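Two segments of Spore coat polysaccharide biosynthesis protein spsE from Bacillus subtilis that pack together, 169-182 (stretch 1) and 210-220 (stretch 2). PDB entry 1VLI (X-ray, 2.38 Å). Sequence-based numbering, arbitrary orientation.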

# COMPACT_ATOMS: atom_id res chain seq x y z
N GLU A 169 12.59 2.78 6.96
CA GLU A 169 13.57 3.83 7.12
C GLU A 169 13.83 4.44 5.76
O GLU A 169 13.28 3.97 4.75
CB GLU A 169 14.81 3.27 7.76
CG GLU A 169 14.46 2.71 9.12
CD GLU A 169 15.64 2.71 10.05
OE1 GLU A 169 16.68 2.12 9.70
OE2 GLU A 169 15.51 3.31 11.12
N ILE A 170 14.64 5.48 5.73
CA ILE A 170 14.83 6.28 4.52
C ILE A 170 15.43 5.46 3.34
O ILE A 170 15.07 5.64 2.17
CB ILE A 170 15.55 7.62 4.85
CG1 ILE A 170 15.52 8.61 3.69
CG2 ILE A 170 16.98 7.41 5.37
CD1 ILE A 170 14.20 9.24 3.46
N SER A 171 16.29 4.51 3.68
CA SER A 171 16.93 3.69 2.69
C SER A 171 15.95 2.74 2.00
O SER A 171 16.10 2.48 0.81
CB SER A 171 18.09 2.93 3.32
OG SER A 171 17.65 2.37 4.53
N ASP A 172 14.95 2.25 2.72
CA ASP A 172 13.89 1.41 2.09
C ASP A 172 13.06 2.24 1.12
O ASP A 172 12.65 1.76 0.02
CB ASP A 172 12.95 0.81 3.14
CG ASP A 172 13.70 0.22 4.34
OD1 ASP A 172 14.60 -0.61 4.12
OD2 ASP A 172 13.44 0.51 5.53
N VAL A 173 12.79 3.48 1.52
CA VAL A 173 11.97 4.37 0.72
C VAL A 173 12.75 4.66 -0.57
O VAL A 173 12.23 4.55 -1.70
CB VAL A 173 11.60 5.61 1.50
CG1 VAL A 173 10.88 6.58 0.68
CG2 VAL A 173 10.71 5.24 2.65
N HIS A 174 14.04 4.92 -0.40
CA HIS A 174 14.92 5.21 -1.51
C HIS A 174 15.07 4.07 -2.50
O HIS A 174 15.06 4.30 -3.71
CB HIS A 174 16.29 5.61 -0.99
CG HIS A 174 17.26 5.95 -2.06
ND1 HIS A 174 17.19 7.12 -2.78
CD2 HIS A 174 18.36 5.30 -2.50
CE1 HIS A 174 18.19 7.16 -3.64
NE2 HIS A 174 18.92 6.07 -3.49
N GLU A 175 15.20 2.84 -1.98
CA GLU A 175 15.45 1.67 -2.79
C GLU A 175 14.21 1.32 -3.60
O GLU A 175 14.30 0.89 -4.75
CB GLU A 175 15.88 0.48 -1.92
CG GLU A 175 16.35 -0.72 -2.72
CD GLU A 175 17.06 -1.77 -1.87
OE1 GLU A 175 16.90 -1.72 -0.64
OE2 GLU A 175 17.77 -2.64 -2.43
N ALA A 176 13.05 1.49 -2.97
CA ALA A 176 11.76 1.26 -3.63
C ALA A 176 11.58 2.28 -4.75
O ALA A 176 11.13 1.94 -5.86
CB ALA A 176 10.64 1.36 -2.63
N TRP A 177 11.96 3.53 -4.44
CA TRP A 177 11.86 4.64 -5.39
C TRP A 177 12.74 4.42 -6.62
O TRP A 177 12.23 4.44 -7.77
CB TRP A 177 12.21 5.94 -4.69
CG TRP A 177 12.16 7.17 -5.59
CD1 TRP A 177 11.04 7.90 -5.95
CD2 TRP A 177 13.27 7.81 -6.21
NE1 TRP A 177 11.40 8.94 -6.78
CE2 TRP A 177 12.76 8.92 -6.94
CE3 TRP A 177 14.65 7.57 -6.21
CZ2 TRP A 177 13.59 9.76 -7.67
CZ3 TRP A 177 15.47 8.40 -6.94
CH2 TRP A 177 14.94 9.49 -7.66
N ARG A 178 14.03 4.20 -6.38
CA ARG A 178 15.01 3.89 -7.42
C ARG A 178 14.62 2.75 -8.32
O ARG A 178 14.92 2.77 -9.51
CB ARG A 178 16.36 3.53 -6.81
CG ARG A 178 17.21 4.74 -6.52
CD ARG A 178 18.68 4.42 -6.28
NE ARG A 178 19.46 4.46 -7.52
CZ ARG A 178 20.78 4.45 -7.58
NH1 ARG A 178 21.51 4.39 -6.46
NH2 ARG A 178 21.39 4.49 -8.76
N THR A 179 14.03 1.72 -7.74
CA THR A 179 13.66 0.51 -8.45
C THR A 179 12.55 0.79 -9.48
O THR A 179 12.54 0.20 -10.57
CB THR A 179 13.16 -0.54 -7.42
OG1 THR A 179 14.22 -0.89 -6.53
CG2 THR A 179 12.83 -1.83 -8.09
N ILE A 180 11.61 1.67 -9.13
CA ILE A 180 10.52 2.03 -10.04
C ILE A 180 11.06 2.98 -11.10
O ILE A 180 10.73 2.84 -12.29
CB ILE A 180 9.36 2.69 -9.27
CG1 ILE A 180 8.80 1.70 -8.25
CG2 ILE A 180 8.26 3.21 -10.24
CD1 ILE A 180 8.02 2.38 -7.14
N ARG A 181 11.90 3.92 -10.68
CA ARG A 181 12.45 4.87 -11.60
C ARG A 181 13.30 4.20 -12.65
O ARG A 181 13.21 4.55 -13.82
CB ARG A 181 13.25 5.93 -10.89
CG ARG A 181 12.39 7.05 -10.48
CD ARG A 181 13.15 8.25 -10.10
NE ARG A 181 13.50 9.10 -11.24
CZ ARG A 181 12.71 10.05 -11.74
NH1 ARG A 181 11.49 10.26 -11.24
NH2 ARG A 181 13.13 10.77 -12.77
N ALA A 182 14.10 3.21 -12.24
CA ALA A 182 15.01 2.52 -13.16
C ALA A 182 14.29 1.87 -14.35
O ALA A 182 14.92 1.60 -15.37
CB ALA A 182 15.84 1.47 -12.42
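Stretch 2 (210-220) PMLAAAFPEAV

Stretch 2 packs along one side of the stretch 1 helix, which begins at Ile170. It enters as the last part of a helix, residues 210-215, which begins earlier in the chain. Phe216 is the first residue to leave helical geometry (phi/psi -128/72°), although its N still bonds to Leu212 O at 2.8 Å. A type I beta turn from Phe216 to Ala219 follows, closed by a hydrogen bond from Ala219 N to Phe216 O of 2.8 Å, and at Val220 the chain is extended. The two helices run in broadly the same direction, with 43° between their N-to-C vectors and a signed crossing angle of -43°. Their axes come no closer than 12.1 Å, a spacing wide enough for side chains to fill. The register advances in step along both segments: the CA atoms of Ile170 and Leu212 are 8.4 Å apart, those of His174 and Phe216 8.3 Å, and those of Trp177 and Ala219 8.5 Å. Together the stretches bury 435 Å², and no hydrogen bond crosses between them.

Most of the contact is apolar, and Phe216 is its centre, with 107 Å² covered by stretch 1. Its CA-to-CB bond points toward the helix, and with chi1 in the m well (-58°) the ring lies along residues spaced three or four apart, as successive turns of a helix present them. Ile170 CD1 approaches Phe216 CE2 at 3.7 Å, and Val173 CG1 reaches the same CE2 atom at 3.5 Å. At His174 the closest approach is to the backbone, with CA 3.7 Å from Phe216 CE1; the imidazole meets this carbon at its edge, ND1 to CE1 being 3.8 Å.

Ile170 extends the apolar patch toward the helical part of stretch 2. Its CA-to-CB bond points sideways, but the end of the side chain comes nearer, bringing CD1 to 3.7 Å from Leu212 CD2, 3.9 Å from the SE atom of selenomethionine Met211 and 4.3 Å from Ala215 CB. A single methyl thus touches three residues of the helix as well as the phenyl ring. Val173 adds a looser contact, CG1 to Leu212 CD2 at 4.4 Å.

The aromatic pair lies one turn further along. Phe216 directs its edge toward the face of Trp177, with Phe216 CD1 4.0 Å from Trp177 CG, the centroids of the phenyl and the five-membered ring 5.3 Å apart, and the planes inclined at 52°. The indole also reaches the end of the turn, where Trp177 NE1 lies 4.3 Å from Ala219 CB.

The charged contact comes near the C-terminal end of the stretch 1 helix. Arg181 and Glu218 both point their CA-to-CB bonds toward the opposing segment, and a salt bridge joins Arg181 NH2 to Glu218 OE1 at 3.0 Å. Because Glu218 belongs to the turn, this bridge ties the turn to the helix beyond the apolar cluster.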

# COMPACT_ATOMS: atom_id res chain seq x y z
N PRO A 210 7.15 16.72 5.16
CA PRO A 210 8.18 17.62 4.59
C PRO A 210 9.58 17.04 4.42
O PRO A 210 10.23 17.34 3.43
CB PRO A 210 8.19 18.87 5.52
CG PRO A 210 7.39 18.51 6.69
CD PRO A 210 6.42 17.38 6.27
N MSE A 211 10.03 16.19 5.34
CA MSE A 211 11.33 15.55 5.20
C MSE A 211 11.35 14.71 3.91
O MSE A 211 12.24 14.87 3.08
CB MSE A 211 11.59 14.65 6.40
CG MSE A 211 12.96 14.05 6.45
SE MSE A 211 13.14 12.44 5.43
CE MSE A 211 12.07 11.16 6.59
N LEU A 212 10.37 13.82 3.75
CA LEU A 212 10.30 13.03 2.49
C LEU A 212 10.20 13.89 1.24
O LEU A 212 10.78 13.59 0.23
CB LEU A 212 9.17 12.01 2.50
CG LEU A 212 9.30 10.89 3.52
CD1 LEU A 212 8.07 10.03 3.46
CD2 LEU A 212 10.63 10.05 3.37
N ALA A 213 9.49 14.99 1.33
CA ALA A 213 9.26 15.82 0.14
C ALA A 213 10.56 16.48 -0.33
O ALA A 213 10.83 16.57 -1.53
CB ALA A 213 8.19 16.88 0.43
N ALA A 214 11.35 16.96 0.62
CA ALA A 214 12.65 17.49 0.29
C ALA A 214 13.56 16.36 -0.16
O ALA A 214 14.27 16.50 -1.15
CB ALA A 214 13.24 18.28 1.46
N ALA A 215 13.50 15.22 0.52
CA ALA A 215 14.39 14.08 0.18
C ALA A 215 14.14 13.47 -1.20
O ALA A 215 15.09 12.99 -1.82
CB ALA A 215 14.37 12.98 1.29
N PHE A 216 12.88 13.48 -1.66
CA PHE A 216 12.47 12.96 -2.97
C PHE A 216 11.67 14.00 -3.74
O PHE A 216 10.45 13.84 -3.93
CB PHE A 216 11.60 11.70 -2.79
CG PHE A 216 12.29 10.61 -2.02
CD1 PHE A 216 13.19 9.76 -2.66
CD2 PHE A 216 12.07 10.47 -0.65
CE1 PHE A 216 13.87 8.77 -1.94
CE2 PHE A 216 12.74 9.47 0.07
CZ PHE A 216 13.66 8.64 -0.58
N PRO A 217 12.33 15.05 -4.23
CA PRO A 217 11.60 16.19 -4.73
C PRO A 217 10.89 15.91 -6.06
O PRO A 217 10.12 16.74 -6.51
CB PRO A 217 12.69 17.28 -4.86
CG PRO A 217 13.88 16.53 -5.23
CD PRO A 217 13.77 15.20 -4.46
N GLU A 218 11.13 14.75 -6.66
CA GLU A 218 10.34 14.36 -7.84
C GLU A 218 9.19 13.40 -7.52
O GLU A 218 8.44 13.00 -8.42
CB GLU A 218 11.23 13.76 -8.93
CG GLU A 218 11.94 14.79 -9.80
CD GLU A 218 13.01 14.14 -10.66
OE1 GLU A 218 12.68 13.61 -11.76
OE2 GLU A 218 14.19 14.13 -10.22
N ALA A 219 9.07 12.99 -6.26
CA ALA A 219 7.95 12.15 -5.83
C ALA A 219 6.88 13.11 -5.32
O ALA A 219 7.21 14.26 -4.94
CB ALA A 219 8.38 11.21 -4.76
N VAL A 220 5.62 12.66 -5.36
CA VAL A 220 4.51 13.33 -4.69
C VAL A 220 4.29 12.61 -3.38
O VAL A 220 4.22 11.39 -3.37
CB VAL A 220 3.17 13.24 -5.50
CG1 VAL A 220 2.12 14.09 -4.81
CG2 VAL A 220 3.37 13.69 -6.94